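PDB 3UMV: deoxyribodipyrimidine photo-lyase from Oryza sativa Japonica Group, which uses light of 300-600 nm and a bound FAD to split cyclobutane pyrimidine dimers in ultraviolet-damaged DNA back into separate pyrimidines. Local coordinates for residues P36-Q48 / A63-F77. Residues are numbered along the deposited sequence; the frame is centred on the assembly and turned at random.
Sequences PGGPVVYWMLRDQ and AAASASPLAVAFALF. With URE (urea), chain M.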
ATOM      1  N   PRO A  36       6.656  -1.151  34.977  1.00 90.97           N
ATOM      2  CA  PRO A  36       6.815   0.028  34.122  1.00 83.35           C
ATOM      3  C   PRO A  36       8.178   0.670  34.333  1.00 70.89           C
ATOM      4  O   PRO A  36       8.925   0.248  35.217  1.00 70.85           O
ATOM      5  CB  PRO A  36       5.712   0.971  34.614  1.00 88.12           C
ATOM      6  CG  PRO A  36       4.718   0.083  35.292  1.00 90.77           C
ATOM      7  CD  PRO A  36       5.531  -1.004  35.916  1.00 91.90           C
ATOM      8  N   GLY A  37       8.493   1.687  33.540  1.00 58.04           N
ATOM      9  CA  GLY A  37       9.798   2.311  33.602  1.00 48.10           C
ATOM     10  C   GLY A  37      10.668   1.827  32.459  1.00 41.75           C
ATOM     11  O   GLY A  37      11.663   2.461  32.117  1.00 43.34           O
ATOM     12  N   GLY A  38      10.286   0.698  31.867  1.00 35.06           N
ATOM     13  CA  GLY A  38      10.995   0.165  30.717  1.00 31.07           C
ATOM     14  C   GLY A  38      10.641   0.928  29.447  1.00 25.99           C
ATOM     15  O   GLY A  38       9.537   1.453  29.325  1.00 25.15           O
ATOM     16  N   PRO A  39      11.587   0.998  28.501  1.00 24.04           N
ATOM     17  CA  PRO A  39      11.394   1.685  27.217  1.00 22.35           C
ATOM     18  C   PRO A  39      10.151   1.210  26.465  1.00 22.80           C
ATOM     19  O   PRO A  39       9.708   0.071  26.623  1.00 25.24           O
ATOM     20  CB  PRO A  39      12.647   1.303  26.425  1.00 21.37           C
ATOM     21  CG  PRO A  39      13.702   1.046  27.505  1.00 25.59           C
ATOM     22  CD  PRO A  39      12.939   0.429  28.643  1.00 26.08           C
ATOM     23  N   VAL A  40       9.590   2.096  25.650  1.00 20.57           N
ATOM     24  CA  VAL A  40       8.556   1.720  24.703  1.00 18.55           C
ATOM     25  C   VAL A  40       9.199   1.669  23.322  1.00 21.17           C
ATOM     26  O   VAL A  40       9.938   2.585  22.943  1.00 19.37           O
ATOM     27  CB  VAL A  40       7.401   2.747  24.685  1.00 17.01           C
ATOM     28  CG1 VAL A  40       6.370   2.373  23.607  1.00 19.17           C
ATOM     29  CG2 VAL A  40       6.762   2.857  26.082  1.00 21.11           C
ATOM     30  N   VAL A  41       8.942   0.593  22.581  1.00 17.42           N
ATOM     31  CA  VAL A  41       9.502   0.442  21.241  1.00 17.43           C
ATOM     32  C   VAL A  41       8.380   0.391  20.219  1.00 15.53           C
ATOM     33  O   VAL A  41       7.470  -0.425  20.354  1.00 17.93           O
ATOM     34  CB  VAL A  41      10.306  -0.858  21.108  1.00 18.03           C
ATOM     35  CG1 VAL A  41      10.829  -1.028  19.673  1.00 21.48           C
ATOM     36  CG2 VAL A  41      11.446  -0.880  22.114  1.00 21.74           C
ATOM     37  N   TYR A  42       8.443   1.271  19.216  1.00 14.50           N
ATOM     38  CA  TYR A  42       7.527   1.219  18.087  1.00 17.97           C
ATOM     39  C   TYR A  42       8.218   0.478  16.946  1.00 18.43           C
ATOM     40  O   TYR A  42       9.224   0.941  16.399  1.00 19.23           O
ATOM     41  CB  TYR A  42       7.089   2.632  17.654  1.00 18.25           C
ATOM     42  CG  TYR A  42       6.433   2.710  16.286  1.00 15.25           C
ATOM     43  CD1 TYR A  42       5.568   1.713  15.837  1.00 14.23           C
ATOM     44  CD2 TYR A  42       6.662   3.803  15.444  1.00 18.29           C
ATOM     45  CE1 TYR A  42       4.976   1.777  14.579  1.00 16.08           C
ATOM     46  CE2 TYR A  42       6.060   3.884  14.177  1.00 17.23           C
ATOM     47  CZ  TYR A  42       5.212   2.876  13.760  1.00 13.34           C
ATOM     48  OH  TYR A  42       4.607   2.953  12.520  1.00 14.08           O
ATOM     49  N   TRP A  43       7.709  -0.712  16.650  1.00 15.25           N
ATOM     50  CA  TRP A  43       8.159  -1.478  15.502  1.00 14.10           C
ATOM     51  C   TRP A  43       7.435  -0.936  14.273  1.00 15.00           C
ATOM     52  O   TRP A  43       6.280  -1.260  14.023  1.00 17.01           O
ATOM     53  CB  TRP A  43       7.877  -2.974  15.720  1.00 15.35           C
ATOM     54  CG  TRP A  43       8.155  -3.841  14.512  1.00 17.38           C
ATOM     55  CD1 TRP A  43       8.850  -3.488  13.386  1.00 15.35           C
ATOM     56  CD2 TRP A  43       7.715  -5.195  14.301  1.00 16.60           C
ATOM     57  NE1 TRP A  43       8.886  -4.537  12.508  1.00 16.37           N
ATOM     58  CE2 TRP A  43       8.194  -5.596  13.038  1.00 17.26           C
ATOM     59  CE3 TRP A  43       6.965  -6.107  15.059  1.00 21.28           C
ATOM     60  CZ2 TRP A  43       7.944  -6.875  12.505  1.00 16.73           C
ATOM     61  CZ3 TRP A  43       6.723  -7.385  14.529  1.00 16.65           C
ATOM     62  CH2 TRP A  43       7.211  -7.750  13.269  1.00 19.41           C
ATOM     63  N   MET A  44       8.123  -0.059  13.546  1.00 15.22           N
ATOM     64  CA  MET A  44       7.604   0.540  12.325  1.00 13.23           C
ATOM     65  C   MET A  44       7.706  -0.454  11.178  1.00 14.55           C
ATOM     66  O   MET A  44       8.771  -1.015  10.945  1.00 14.92           O
ATOM     67  CB  MET A  44       8.450   1.767  11.995  1.00 16.10           C
ATOM     68  CG  MET A  44       8.034   2.506  10.726  1.00 18.30           C
ATOM     69  SD  MET A  44       9.186   3.854  10.395  1.00 18.34           S
ATOM     70  CE  MET A  44       8.586   5.141  11.489  1.00 15.87           C
ATOM     71  N   LEU A  45       6.612  -0.662  10.455  1.00 13.02           N
ATOM     72  CA  LEU A  45       6.654  -1.497   9.266  1.00 11.92           C
ATOM     73  C   LEU A  45       5.879  -0.885   8.118  1.00 16.14           C
ATOM     74  O   LEU A  45       6.472  -0.509   7.110  1.00 17.66           O
ATOM     75  CB  LEU A  45       6.181  -2.924   9.564  1.00 13.71           C
ATOM     76  CG  LEU A  45       6.488  -3.943   8.466  1.00 12.27           C
ATOM     77  CD1 LEU A  45       6.614  -5.322   9.107  1.00 14.72           C
ATOM     78  CD2 LEU A  45       5.416  -3.930   7.367  1.00 14.55           C
ATOM     79  N   ARG A  46       4.562  -0.772   8.266  1.00 12.96           N
ATOM     80  CA  ARG A  46       3.754  -0.224   7.174  1.00 14.72           C
ATOM     81  C   ARG A  46       3.808   1.291   7.077  1.00 16.95           C
ATOM     82  O   ARG A  46       3.700   1.849   5.980  1.00 18.15           O
ATOM     83  CB  ARG A  46       2.303  -0.681   7.271  1.00 16.46           C
ATOM     84  CG  ARG A  46       1.525  -0.479   5.969  1.00 14.60           C
ATOM     85  CD  ARG A  46       0.093  -0.893   6.156  1.00 18.82           C
ATOM     86  NE  ARG A  46      -0.653  -0.916   4.908  1.00 12.00           N
ATOM     87  CZ  ARG A  46      -1.933  -1.273   4.849  1.00 12.56           C
ATOM     88  NH1 ARG A  46      -2.559  -1.635   5.966  1.00 11.60           N
ATOM     89  NH2 ARG A  46      -2.577  -1.287   3.693  1.00 15.79           N
ATOM     90  N   ASP A  47       3.982   1.969   8.205  1.00 13.94           N
ATOM     91  CA  ASP A  47       3.816   3.418   8.184  1.00 13.26           C
ATOM     92  C   ASP A  47       5.135   4.146   8.413  1.00 15.22           C
ATOM     93  O   ASP A  47       5.469   4.547   9.528  1.00 15.68           O
ATOM     94  CB  ASP A  47       2.717   3.820   9.174  1.00 14.12           C
ATOM     95  CG  ASP A  47       1.362   3.229   8.789  1.00 17.52           C
ATOM     96  OD1 ASP A  47       0.976   2.209   9.388  1.00 19.10           O
ATOM     97  OD2 ASP A  47       0.710   3.746   7.844  1.00 15.70           O
ATOM     98  N   GLN A  48       5.877   4.298   7.316  1.00 13.83           N
ATOM     99  CA  GLN A  48       7.242   4.791   7.335  1.00 12.38           C
ATOM    100  C   GLN A  48       7.305   6.315   7.317  1.00 15.81           C
ATOM    101  O   GLN A  48       7.736   6.936   6.329  1.00 16.67           O
ATOM    102  CB  GLN A  48       8.019   4.164   6.183  1.00 13.17           C
ATOM    103  CG  GLN A  48       8.061   2.645   6.303  1.00 14.67           C
ATOM    104  CD  GLN A  48       8.283   1.942   4.982  1.00 18.84           C
ATOM    105  OE1 GLN A  48       8.956   2.461   4.088  1.00 24.15           O
ATOM    106  NE2 GLN A  48       7.725   0.744   4.857  1.00 20.71           N
ATOM    107  N   ALA A  63       4.914   5.972  26.608  1.00 21.49           N
ATOM    108  CA  ALA A  63       6.209   6.387  27.141  1.00 24.90           C
ATOM    109  C   ALA A  63       6.065   7.573  28.092  1.00 27.00           C
ATOM    110  O   ALA A  63       6.515   7.515  29.235  1.00 28.80           O
ATOM    111  CB  ALA A  63       7.155   6.740  25.998  1.00 22.30           C
ATOM    112  N   ALA A  64       5.426   8.643  27.618  1.00 26.07           N
ATOM    113  CA  ALA A  64       5.235   9.854  28.420  1.00 28.54           C
ATOM    114  C   ALA A  64       4.522   9.582  29.740  1.00 30.46           C
ATOM    115  O   ALA A  64       4.895  10.130  30.776  1.00 31.78           O
ATOM    116  CB  ALA A  64       4.479  10.921  27.622  1.00 28.71           C
ATOM    117  N   ALA A  65       3.502   8.734  29.697  1.00 29.65           N
ATOM    118  CA  ALA A  65       2.700   8.427  30.878  1.00 31.92           C
ATOM    119  C   ALA A  65       3.446   7.572  31.904  1.00 35.09           C
ATOM    120  O   ALA A  65       3.120   7.592  33.091  1.00 37.89           O
ATOM    121  CB  ALA A  65       1.397   7.753  30.472  1.00 30.46           C
ATOM    122  N   SER A  66       4.444   6.820  31.453  1.00 33.06           N
ATOM    123  CA  SER A  66       5.159   5.913  32.352  1.00 35.48           C
ATOM    124  C   SER A  66       6.567   6.403  32.662  1.00 36.38           C
ATOM    125  O   SER A  66       7.362   5.690  33.285  1.00 36.74           O
ATOM    126  CB  SER A  66       5.203   4.502  31.764  1.00 34.88           C
ATOM    127  OG  SER A  66       5.911   4.488  30.542  1.00 31.41           O
ATOM    128  N   ALA A  67       6.866   7.626  32.231  1.00 35.45           N
ATOM    129  CA  ALA A  67       8.168   8.239  32.469  1.00 32.12           C
ATOM    130  C   ALA A  67       9.306   7.391  31.907  1.00 34.56           C
ATOM    131  O   ALA A  67      10.377   7.298  32.504  1.00 40.53           O
ATOM    132  CB  ALA A  67       8.372   8.512  33.973  1.00 32.04           C
ATOM    133  N   SER A  68       9.070   6.791  30.743  1.00 31.23           N
ATOM    134  CA  SER A  68      10.034   5.891  30.123  1.00 29.89           C
ATOM    135  C   SER A  68      10.445   6.424  28.759  1.00 30.08           C
ATOM    136  O   SER A  68       9.719   7.226  28.161  1.00 26.53           O
ATOM    137  CB  SER A  68       9.433   4.496  29.985  1.00 32.31           C
ATOM    138  OG  SER A  68       9.077   3.979  31.258  1.00 33.10           O
ATOM    139  N   PRO A  69      11.622   6.000  28.273  1.00 29.48           N
ATOM    140  CA  PRO A  69      12.122   6.437  26.965  1.00 27.92           C
ATOM    141  C   PRO A  69      11.420   5.737  25.805  1.00 26.27           C
ATOM    142  O   PRO A  69      10.770   4.705  25.999  1.00 25.13           O
ATOM    143  CB  PRO A  69      13.598   6.041  27.006  1.00 28.02           C
ATOM    144  CG  PRO A  69      13.648   4.895  27.933  1.00 31.27           C
ATOM    145  CD  PRO A  69      12.601   5.160  28.984  1.00 28.27           C
ATOM    146  N   LEU A  70      11.576   6.311  24.616  1.00 20.80           N
ATOM    147  CA  LEU A  70      10.868   5.885  23.409  1.00 21.66           C
ATOM    148  C   LEU A  70      11.855   5.656  22.272  1.00 22.02           C
ATOM    149  O   LEU A  70      12.731   6.489  22.036  1.00 22.10           O
ATOM    150  CB  LEU A  70       9.882   6.971  22.984  1.00 21.11           C
ATOM    151  CG  LEU A  70       9.131   6.747  21.661  1.00 23.91           C
ATOM    152  CD1 LEU A  70       8.198   5.564  21.758  1.00 20.05           C
ATOM    153  CD2 LEU A  70       8.361   7.987  21.266  1.00 24.88           C
ATOM    154  N   ALA A  71      11.712   4.532  21.573  1.00 22.43           N
ATOM    155  CA  ALA A  71      12.556   4.220  20.422  1.00 20.19           C
ATOM    156  C   ALA A  71      11.721   3.707  19.252  1.00 20.53           C
ATOM    157  O   ALA A  71      10.644   3.144  19.458  1.00 20.95           O
ATOM    158  CB  ALA A  71      13.599   3.193  20.781  1.00 19.30           C
ATOM    159  N   VAL A  72      12.218   3.921  18.036  1.00 18.83           N
ATOM    160  CA  VAL A  72      11.607   3.361  16.829  1.00 16.63           C
ATOM    161  C   VAL A  72      12.542   2.288  16.279  1.00 17.37           C
ATOM    162  O   VAL A  72      13.769   2.455  16.285  1.00 20.28           O
ATOM    163  CB  VAL A  72      11.387   4.442  15.741  1.00 20.35           C
ATOM    164  CG1 VAL A  72      10.847   3.806  14.464  1.00 19.07           C
ATOM    165  CG2 VAL A  72      10.465   5.543  16.250  1.00 21.04           C
ATOM    166  N   ALA A  73      11.975   1.174  15.828  1.00 13.94           N
ATOM    167  CA  ALA A  73      12.758   0.110  15.208  1.00 16.73           C
ATOM    168  C   ALA A  73      12.128  -0.308  13.891  1.00 17.36           C
ATOM    169  O   ALA A  73      10.911  -0.441  13.803  1.00 16.89           O
ATOM    170  CB  ALA A  73      12.877  -1.098  16.151  1.00 18.11           C
ATOM    171  N   PHE A  74      12.954  -0.490  12.860  1.00 15.30           N
ATOM    172  CA  PHE A  74      12.466  -0.958  11.566  1.00 14.61           C
ATOM    173  C   PHE A  74      13.207  -2.222  11.168  1.00 12.47           C
ATOM    174  O   PHE A  74      14.444  -2.254  11.185  1.00 19.16           O
ATOM    175  CB  PHE A  74      12.669   0.098  10.481  1.00 18.17           C
ATOM    176  CG  PHE A  74      12.090  -0.294   9.157  1.00 16.08           C
ATOM    177  CD1 PHE A  74      10.794   0.082   8.822  1.00 17.08           C
ATOM    178  CD2 PHE A  74      12.812  -1.068   8.260  1.00 15.85           C
ATOM    179  CE1 PHE A  74      10.246  -0.293   7.611  1.00 18.23           C
ATOM    180  CE2 PHE A  74      12.268  -1.444   7.044  1.00 17.73           C
ATOM    181  CZ  PHE A  74      10.987  -1.060   6.713  1.00 19.89           C
ATOM    182  N   ALA A  75      12.474  -3.270  10.816  1.00 13.97           N
ATOM    183  CA  ALA A  75      13.117  -4.497  10.324  1.00 22.14           C
ATOM    184  C   ALA A  75      12.909  -4.667   8.827  1.00 19.95           C
ATOM    185  O   ALA A  75      11.773  -4.761   8.358  1.00 18.97           O
ATOM    186  CB  ALA A  75      12.588  -5.724  11.066  1.00 22.51           C
ATOM    187  N   LEU A  76      14.006  -4.690   8.073  1.00 18.66           N
ATOM    188  CA  LEU A  76      13.944  -5.024   6.654  1.00 19.22           C
ATOM    189  C   LEU A  76      13.933  -6.547   6.491  1.00 19.67           C
ATOM    190  O   LEU A  76      14.824  -7.222   6.997  1.00 25.07           O
ATOM    191  CB  LEU A  76      15.154  -4.444   5.922  1.00 20.61           C
ATOM    192  CG  LEU A  76      15.104  -4.601   4.396  1.00 20.94           C
ATOM    193  CD1 LEU A  76      13.989  -3.717   3.802  1.00 20.50           C
ATOM    194  CD2 LEU A  76      16.450  -4.282   3.757  1.00 21.03           C
ATOM    195  N   PHE A  77      12.934  -7.101   5.808  1.00 23.25           N
ATOM    196  CA  PHE A  77      12.976  -8.535   5.518  1.00 20.15           C
ATOM    197  C   PHE A  77      14.150  -8.786   4.576  1.00 15.24           C
ATOM    198  O   PHE A  77      14.313  -8.096   3.576  1.00 20.77           O
ATOM    199  CB  PHE A  77      11.678  -9.019   4.877  1.00 21.75           C
ATOM    200  CG  PHE A  77      10.492  -9.009   5.806  1.00 26.24           C
ATOM    201  CD1 PHE A  77       9.848 -10.188   6.143  1.00 31.40           C
ATOM    202  CD2 PHE A  77      10.021  -7.825   6.335  1.00 29.08           C
ATOM    203  CE1 PHE A  77       8.753 -10.181   6.998  1.00 33.31           C
ATOM    204  CE2 PHE A  77       8.933  -7.813   7.196  1.00 33.33           C
ATOM    205  CZ  PHE A  77       8.300  -8.994   7.524  1.00 33.57           C
TER
HETATM  206  C   URE M 904      10.253  -4.597   4.695  1.00 21.71           C
HETATM  207  O   URE M 904       9.832  -4.430   5.843  1.00 24.09           O
HETATM  208  N1  URE M 904      11.277  -5.382   4.485  1.00 18.35           N
HETATM  209  N2  URE M 904       9.670  -4.025   3.667  1.00 22.69           N
HETATM  210  O   HOH W   1       6.871   2.056  29.857  1.00 37.67           O
HETATM  211  O   HOH W   2       9.771  -3.400   9.994  1.00 16.86           O
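Val40 and Leu70 start a parallel strand pairing that runs to Trp43 and Ala73, tied by five backbone hydrogen bonds, from Val40 N to Pro69 O (2.9 Å) through to Met44 N to Ala73 O, the most bent at 141°. The bumps differ on the two faces. On that of Val41 and Trp43 the second strand offers only methyls: Val41 CG1 rests on Ala73 CB (4.1 Å), and the indole reaches forward until NE1 stands beside Ala75 CB. On the other face Val40 CG2, anti to its carbonyl carbon, presses against the backbone of Ala63 (3.7 Å to Ala63 N), in helix 54-66 that links the strands, while CG1 meets Leu70 CD1. Farther along, the Met44 chain bends at chi3 (-81°) and lays CE against Val72 CG1. Where the strands splay, water 2 fills the gap, accepting hydrogen bonds from Trp43 NE1 and Ala75 N and donating one to Met44 O; it also sits over the centre of the Phe74 ring. That ring's edge meets Gln48, whose amide stands 78° to it and is held by a hydrogen bond from Gln48 NE2 to Leu45 O (2.9 Å). Cutting Phe74 back to an alanine would probably open a gap beneath this water and leave the Gln48 amide without the ring edge beside it. Strand 40-44, helix 54-66 and strand 70-75 form the beta-alpha-beta crossover typical of the Rossmann-like alpha/beta domain of photolyases.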